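Long-range contacts in hypothetical protein aq_1956 (Aquifex aeolicus, PDB 2YVT), which is of unknown function but belongs to the calcineurin-like metallophosphoesterase superfamily, many of whose members cleave phosphoesters: residues G141-H146 with L154-W159; I179-P184 with V218-K223. All coordinates share one frame; numbering follows the deposited sequence.

Contact 1 of 2, residues G141-H146 with L154-W159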
loop_
_atom_site.group_PDB
_atom_site.type_symbol
_atom_site.label_atom_id
_atom_site.label_comp_id
_atom_site.label_asym_id
_atom_site.label_seq_id
_atom_site.Cartn_x
_atom_site.Cartn_y
_atom_site.Cartn_z
ATOM N N GLY A 141 -2.150 -5.816 -1.978
ATOM C CA GLY A 141 -3.358 -6.589 -2.214
ATOM C C GLY A 141 -4.181 -6.815 -0.964
ATOM O O GLY A 141 -3.737 -6.534 0.152
ATOM N N LEU A 142 -5.388 -7.332 -1.159
ATOM C CA LEU A 142 -6.270 -7.679 -0.047
ATOM C C LEU A 142 -5.840 -9.024 0.509
ATOM O O LEU A 142 -5.858 -10.027 -0.201
ATOM C CB LEU A 142 -7.722 -7.738 -0.518
ATOM C CG LEU A 142 -8.752 -7.853 0.608
ATOM C CD1 LEU A 142 -8.823 -6.566 1.438
ATOM C CD2 LEU A 142 -10.107 -8.198 0.020
ATOM N N LEU A 143 -5.444 -9.038 1.777
ATOM C CA LEU A 143 -5.029 -10.285 2.427
ATOM C C LEU A 143 -6.263 -10.889 3.079
ATOM O O LEU A 143 -7.034 -10.197 3.761
ATOM C CB LEU A 143 -3.892 -10.041 3.427
ATOM C CG LEU A 143 -2.712 -9.236 2.855
ATOM C CD1 LEU A 143 -1.547 -9.171 3.827
ATOM C CD2 LEU A 143 -2.262 -9.765 1.473
ATOM N N THR A 144 -6.460 -12.171 2.800
ATOM C CA THR A 144 -7.684 -12.888 3.131
ATOM C C THR A 144 -7.323 -14.255 3.671
ATOM O O THR A 144 -6.164 -14.674 3.626
ATOM C CB THR A 144 -8.567 -13.124 1.878
ATOM O OG1 THR A 144 -7.928 -14.080 1.016
ATOM C CG2 THR A 144 -8.829 -11.822 1.112
ATOM N N GLU A 145 -8.329 -14.979 4.146
ATOM C CA GLU A 145 -8.088 -16.327 4.628
ATOM C C GLU A 145 -7.864 -17.310 3.492
ATOM O O GLU A 145 -6.959 -18.137 3.582
ATOM C CB GLU A 145 -9.215 -16.802 5.551
ATOM C CG GLU A 145 -9.294 -15.993 6.848
ATOM C CD GLU A 145 -8.018 -16.053 7.688
ATOM O OE1 GLU A 145 -7.149 -16.915 7.439
ATOM O OE2 GLU A 145 -7.867 -15.214 8.600
ATOM N N HIS A 146 -8.662 -17.207 2.428
ATOM C CA HIS A 146 -8.686 -18.280 1.425
ATOM C C HIS A 146 -8.760 -17.848 -0.052
ATOM O O HIS A 146 -8.833 -18.708 -0.933
ATOM C CB HIS A 146 -9.804 -19.294 1.753
ATOM C CG HIS A 146 -9.680 -19.923 3.114
ATOM N ND1 HIS A 146 -10.621 -19.751 4.108
ATOM C CD2 HIS A 146 -8.710 -20.701 3.652
ATOM C CE1 HIS A 146 -10.240 -20.403 5.192
ATOM N NE2 HIS A 146 -9.082 -20.989 4.943
ATOM N N LEU A 154 -6.097 -7.939 -6.805
ATOM C CA LEU A 154 -5.029 -8.569 -6.030
ATOM C C LEU A 154 -5.582 -9.029 -4.689
ATOM O O LEU A 154 -5.905 -8.209 -3.827
ATOM C CB LEU A 154 -3.860 -7.606 -5.783
ATOM C CG LEU A 154 -3.155 -6.947 -6.958
ATOM C CD1 LEU A 154 -1.871 -6.292 -6.439
ATOM C CD2 LEU A 154 -2.867 -7.981 -8.036
ATOM N N LYS A 155 -5.700 -10.342 -4.532
ATOM C CA LYS A 155 -6.126 -10.958 -3.271
ATOM C C LYS A 155 -5.192 -12.123 -2.961
ATOM O O LYS A 155 -4.832 -12.892 -3.854
ATOM C CB LYS A 155 -7.568 -11.478 -3.363
ATOM C CG LYS A 155 -8.629 -10.416 -3.612
ATOM C CD LYS A 155 -10.016 -11.017 -3.360
ATOM C CE LYS A 155 -11.122 -9.995 -3.489
ATOM N NZ LYS A 155 -12.458 -10.618 -3.253
ATOM N N TYR A 156 -4.785 -12.245 -1.701
ATOM C CA TYR A 156 -3.869 -13.309 -1.295
ATOM C C TYR A 156 -4.403 -14.034 -0.073
ATOM O O TYR A 156 -5.022 -13.414 0.792
ATOM C CB TYR A 156 -2.490 -12.734 -0.994
ATOM C CG TYR A 156 -1.840 -12.149 -2.217
ATOM C CD1 TYR A 156 -1.189 -12.974 -3.132
ATOM C CD2 TYR A 156 -1.901 -10.775 -2.480
ATOM C CE1 TYR A 156 -0.599 -12.455 -4.278
ATOM C CE2 TYR A 156 -1.303 -10.234 -3.640
ATOM C CZ TYR A 156 -0.655 -11.093 -4.527
ATOM O OH TYR A 156 -0.072 -10.601 -5.667
ATOM N N PRO A 157 -4.176 -15.355 -0.005
ATOM C CA PRO A 157 -4.615 -16.166 1.133
ATOM C C PRO A 157 -3.534 -16.281 2.196
ATOM O O PRO A 157 -2.344 -16.191 1.877
ATOM C CB PRO A 157 -4.844 -17.533 0.492
ATOM C CG PRO A 157 -3.794 -17.609 -0.581
ATOM C CD PRO A 157 -3.558 -16.185 -1.059
ATOM N N ARG A 158 -3.957 -16.511 3.441
ATOM C CA ARG A 158 -3.049 -16.590 4.586
ATOM C C ARG A 158 -1.848 -17.501 4.333
ATOM O O ARG A 158 -0.707 -17.110 4.577
ATOM C CB ARG A 158 -3.810 -17.066 5.840
ATOM C CG ARG A 158 -2.936 -17.301 7.052
ATOM C CD ARG A 158 -3.754 -17.884 8.213
ATOM N NE ARG A 158 -4.763 -16.944 8.712
ATOM C CZ ARG A 158 -4.601 -16.169 9.781
ATOM N NH1 ARG A 158 -3.456 -16.207 10.458
ATOM N NH2 ARG A 158 -5.575 -15.345 10.162
ATOM N N TRP A 159 -2.102 -18.712 3.835
ATOM C CA TRP A 159 -1.012 -19.668 3.635
ATOM C C TRP A 159 0.096 -19.105 2.742
ATOM O O TRP A 159 1.271 -19.328 2.994
ATOM C CB TRP A 159 -1.528 -20.998 3.069
ATOM C CG TRP A 159 -1.930 -20.981 1.629
ATOM C CD1 TRP A 159 -3.187 -20.826 1.145
ATOM C CD2 TRP A 159 -1.073 -21.144 0.486
ATOM N NE1 TRP A 159 -3.181 -20.891 -0.224
ATOM C CE2 TRP A 159 -1.895 -21.075 -0.658
ATOM C CE3 TRP A 159 0.309 -21.332 0.320
ATOM C CZ2 TRP A 159 -1.387 -21.191 -1.959
ATOM C CZ3 TRP A 159 0.820 -21.451 -0.973
ATOM C CH2 TRP A 159 -0.031 -21.372 -2.097
HETATM O O HOH W 1 -4.822 -19.861 3.709
#
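Tyr156 O is gripped twice by Thr144. The amide Thr144 N comes in at 2.8 Å, nearly along the C=O axis, while the hydroxyl Thr144 OG1 donates to the same oxygen at 3.0 Å from well above the carbonyl plane. A chi1 of 70° sets OG1 between the backbone N and the carbonyl carbon of Thr144, within reach of Tyr156 O, and the hydroxyl also bonds Glu147 N. Further back, Leu142 straddles Lys155 in the usual parallel fashion: Leu142 N bonds Leu154 O at 2.9 Å, and Tyr156 N bonds Leu142 O at 2.9 Å. Strand 155-157 thus lies parallel to the end of strand 134-144, their axes 27° apart, in one of the two mixed sheets of this calcineurin-like fold. The chain returns through residues 147-153, with neither helix nor strand between. Pro157 then takes the N-cap position of helix 158-164.

Beyond the strands, Glu145 and Arg158 lie side by side and form a two-pronged salt bridge. Arg158 NE meets Glu145 OE1 at 2.7 Å and Arg158 NH2 meets Glu145 OE2 at 2.8 Å, both nearly straight and both to syn lone pairs. The carboxylate and guanidinium are almost coplanar, 8° apart, so the paired bonds fix their mutual rotation. Arg158 NH1 turns to Thr206 on helix 202-211, and a water bridges Glu145 O and Trp159 N at the start of helix 158-164.

The two sheet faces differ. On one, Leu143 CD2 packs against Tyr156 CB at 3.9 Å, and Tyr156 OH bonds Glu150 and His124. On the other, Leu142 runs alongside the extended Lys155 chain, CD2 to CE at 4.1 Å, and Lys155 NZ makes salt bridges to Glu53 and Glu147.

Contact 2 of 2, residues I179-P184 with V218-K223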
loop_
_atom_site.group_PDB
_atom_site.type_symbol
_atom_site.label_atom_id
_atom_site.label_comp_id
_atom_site.label_asym_id
_atom_site.label_seq_id
_atom_site.Cartn_x
_atom_site.Cartn_y
_atom_site.Cartn_z
ATOM N N ILE A 179 4.861 -2.519 5.104
ATOM C CA ILE A 179 3.832 -1.736 4.438
ATOM C C ILE A 179 2.873 -2.705 3.777
ATOM O O ILE A 179 3.288 -3.506 2.937
ATOM C CB ILE A 179 4.425 -0.781 3.374
ATOM C CG1 ILE A 179 5.566 0.058 3.970
ATOM C CG2 ILE A 179 3.327 0.129 2.798
ATOM C CD1 ILE A 179 6.353 0.856 2.952
ATOM N N PHE A 180 1.602 -2.638 4.174
ATOM C CA PHE A 180 0.568 -3.533 3.655
ATOM C C PHE A 180 -0.600 -2.709 3.164
ATOM O O PHE A 180 -0.936 -1.694 3.768
ATOM C CB PHE A 180 0.035 -4.473 4.752
ATOM C CG PHE A 180 1.093 -5.289 5.434
ATOM C CD1 PHE A 180 1.846 -6.221 4.727
ATOM C CD2 PHE A 180 1.325 -5.126 6.795
ATOM C CE1 PHE A 180 2.835 -6.976 5.373
ATOM C CE2 PHE A 180 2.298 -5.875 7.450
ATOM C CZ PHE A 180 3.052 -6.803 6.739
ATOM N N TYR A 181 -1.240 -3.150 2.082
ATOM C CA TYR A 181 -2.527 -2.572 1.731
ATOM C C TYR A 181 -3.550 -2.880 2.836
ATOM O O TYR A 181 -4.307 -2.013 3.264
ATOM C CB TYR A 181 -3.009 -3.096 0.374
ATOM C CG TYR A 181 -4.428 -2.706 0.060
ATOM C CD1 TYR A 181 -4.754 -1.385 -0.252
ATOM C CD2 TYR A 181 -5.453 -3.657 0.080
ATOM C CE1 TYR A 181 -6.070 -1.019 -0.548
ATOM C CE2 TYR A 181 -6.768 -3.309 -0.224
ATOM C CZ TYR A 181 -7.071 -1.990 -0.531
ATOM O OH TYR A 181 -8.364 -1.640 -0.815
ATOM N N THR A 182 -3.555 -4.129 3.293
ATOM C CA THR A 182 -4.540 -4.589 4.264
ATOM C C THR A 182 -4.094 -4.288 5.695
ATOM O O THR A 182 -2.983 -4.656 6.084
ATOM C CB THR A 182 -4.787 -6.091 4.102
ATOM O OG1 THR A 182 -5.175 -6.355 2.759
ATOM C CG2 THR A 182 -5.890 -6.569 5.036
ATOM N N PRO A 183 -4.959 -3.611 6.477
ATOM C CA PRO A 183 -4.628 -3.364 7.875
ATOM C C PRO A 183 -4.984 -4.544 8.782
ATOM O O PRO A 183 -5.809 -5.387 8.410
ATOM C CB PRO A 183 -5.511 -2.161 8.232
ATOM C CG PRO A 183 -6.743 -2.345 7.390
ATOM C CD PRO A 183 -6.263 -3.020 6.105
ATOM N N PRO A 184 -4.372 -4.594 9.970
ATOM C CA PRO A 184 -4.796 -5.575 10.961
ATOM C C PRO A 184 -6.094 -5.143 11.621
ATOM O O PRO A 184 -6.484 -3.975 11.521
ATOM C CB PRO A 184 -3.678 -5.511 12.000
ATOM C CG PRO A 184 -3.222 -4.080 11.947
ATOM C CD PRO A 184 -3.298 -3.721 10.483
ATOM N N VAL A 218 -0.323 0.975 6.794
ATOM C CA VAL A 218 -1.402 0.159 6.226
ATOM C C VAL A 218 -2.456 1.004 5.509
ATOM O O VAL A 218 -2.535 2.215 5.727
ATOM C CB VAL A 218 -2.056 -0.764 7.305
ATOM C CG1 VAL A 218 -1.019 -1.786 7.863
ATOM C CG2 VAL A 218 -2.664 0.067 8.431
ATOM N N GLY A 219 -3.267 0.360 4.667
ATOM C CA GLY A 219 -4.218 1.071 3.808
ATOM C C GLY A 219 -5.661 0.589 3.892
ATOM O O GLY A 219 -6.228 0.471 4.981
ATOM N N HIS A 220 -6.254 0.304 2.732
ATOM C CA HIS A 220 -7.647 -0.152 2.649
ATOM C C HIS A 220 -8.542 0.789 3.475
ATOM O O HIS A 220 -8.428 2.013 3.339
ATOM C CB HIS A 220 -7.755 -1.640 3.047
ATOM C CG HIS A 220 -9.046 -2.300 2.665
ATOM N ND1 HIS A 220 -9.879 -1.834 1.667
ATOM C CD2 HIS A 220 -9.630 -3.425 3.143
ATOM C CE1 HIS A 220 -10.924 -2.640 1.557
ATOM N NE2 HIS A 220 -10.790 -3.618 2.436
ATOM N N VAL A 221 -9.389 0.238 4.342
ATOM C CA VAL A 221 -10.268 1.044 5.181
ATOM C C VAL A 221 -9.660 1.226 6.567
ATOM O O VAL A 221 -9.195 0.259 7.185
ATOM C CB VAL A 221 -11.672 0.388 5.295
ATOM C CG1 VAL A 221 -12.506 1.050 6.400
ATOM C CG2 VAL A 221 -12.382 0.457 3.956
ATOM N N GLY A 222 -9.650 2.470 7.043
ATOM C CA GLY A 222 -9.197 2.773 8.397
ATOM C C GLY A 222 -8.452 4.089 8.492
ATOM O O GLY A 222 -8.074 4.688 7.476
ATOM N N LYS A 223 -8.243 4.538 9.726
ATOM C CA LYS A 223 -7.499 5.767 10.002
ATOM C C LYS A 223 -7.122 5.783 11.463
ATOM O O LYS A 223 -7.985 5.662 12.335
ATOM C CB LYS A 223 -8.322 7.024 9.689
ATOM C CG LYS A 223 -7.571 8.329 10.006
ATOM C CD LYS A 223 -8.396 9.559 9.663
ATOM C CE LYS A 223 -9.661 9.646 10.506
ATOM N NZ LYS A 223 -9.392 9.995 11.932
#
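Val218 and Pro183 form the tightly packed side of the contact. Val218 CG2 touches Pro183 CB at 3.6 Å, and the other branch, CG1, is anti to the carbonyl carbon of Val218 (chi1 -63°), beside its backbone N. From there CG1 meets Pro184 CD at 4.0 Å and reaches the edge of the Phe180 ring, 4.2 Å from CD2. Helix 202-211 packs on Phe180 and Pro184, and Val233 of strand 231-235 touches both Val218 and Pro184, so this apolar group is enclosed by other elements as well.

The backbones are held more lightly. Gly219 N gives Tyr181 O a weak hydrogen bond of 2.9 Å, and Val218 CA makes a CA-H...O contact of 3.1 Å with Phe180 O. Here strands 175-180 and 215-218, parallel neighbours in the sheet, run out into the loops at their C-terminal ends. Gly219-His220 follows its strand much as the Gly-His of the conserved GHxH loop does in metallophosphoesterases, where such loops line the metal site; the fourth place is Gly222 in this chain, and the correspondence is only inferred.

On the partly exposed side, His220 meets the ring of Tyr181. Its CB sits over one face of that ring, 3.9 Å from the centroid, a CH-pi contact displaced toward the rim. The two rings cross with planes at 33° and centroids 5.0 Å apart, bringing Tyr181 OH near His220 ND1. That hydroxyl is hydrogen-bonded to Lys98. Pro183 bridges the two regions, its CD lying 3.7 Å from His220 CB while its CB stays with Val218. The carbonyls of His220 and Gly222 both accept from Lys12 NZ.

The two contacts share one sheet, in which strand 134-144 of contact 1 lies beside strand 175-180 of contact 2. They meet directly at Thr182, whose OG1 is 2.9 Å from Leu143 N and 3.0 Å from Gly141 O, probable hydrogen bonds that tie the loop after one strand to its neighbour. Contact 1 sits farther out, about 14 Å from the chain centre, and is only partly buried; regular backbone bonds and an ion pair dominate it. Contact 2, about 7 Å from the centre, is buried and relies on proline, valine and aromatic packing, with little backbone bonding. Helix 202-211 packs against both.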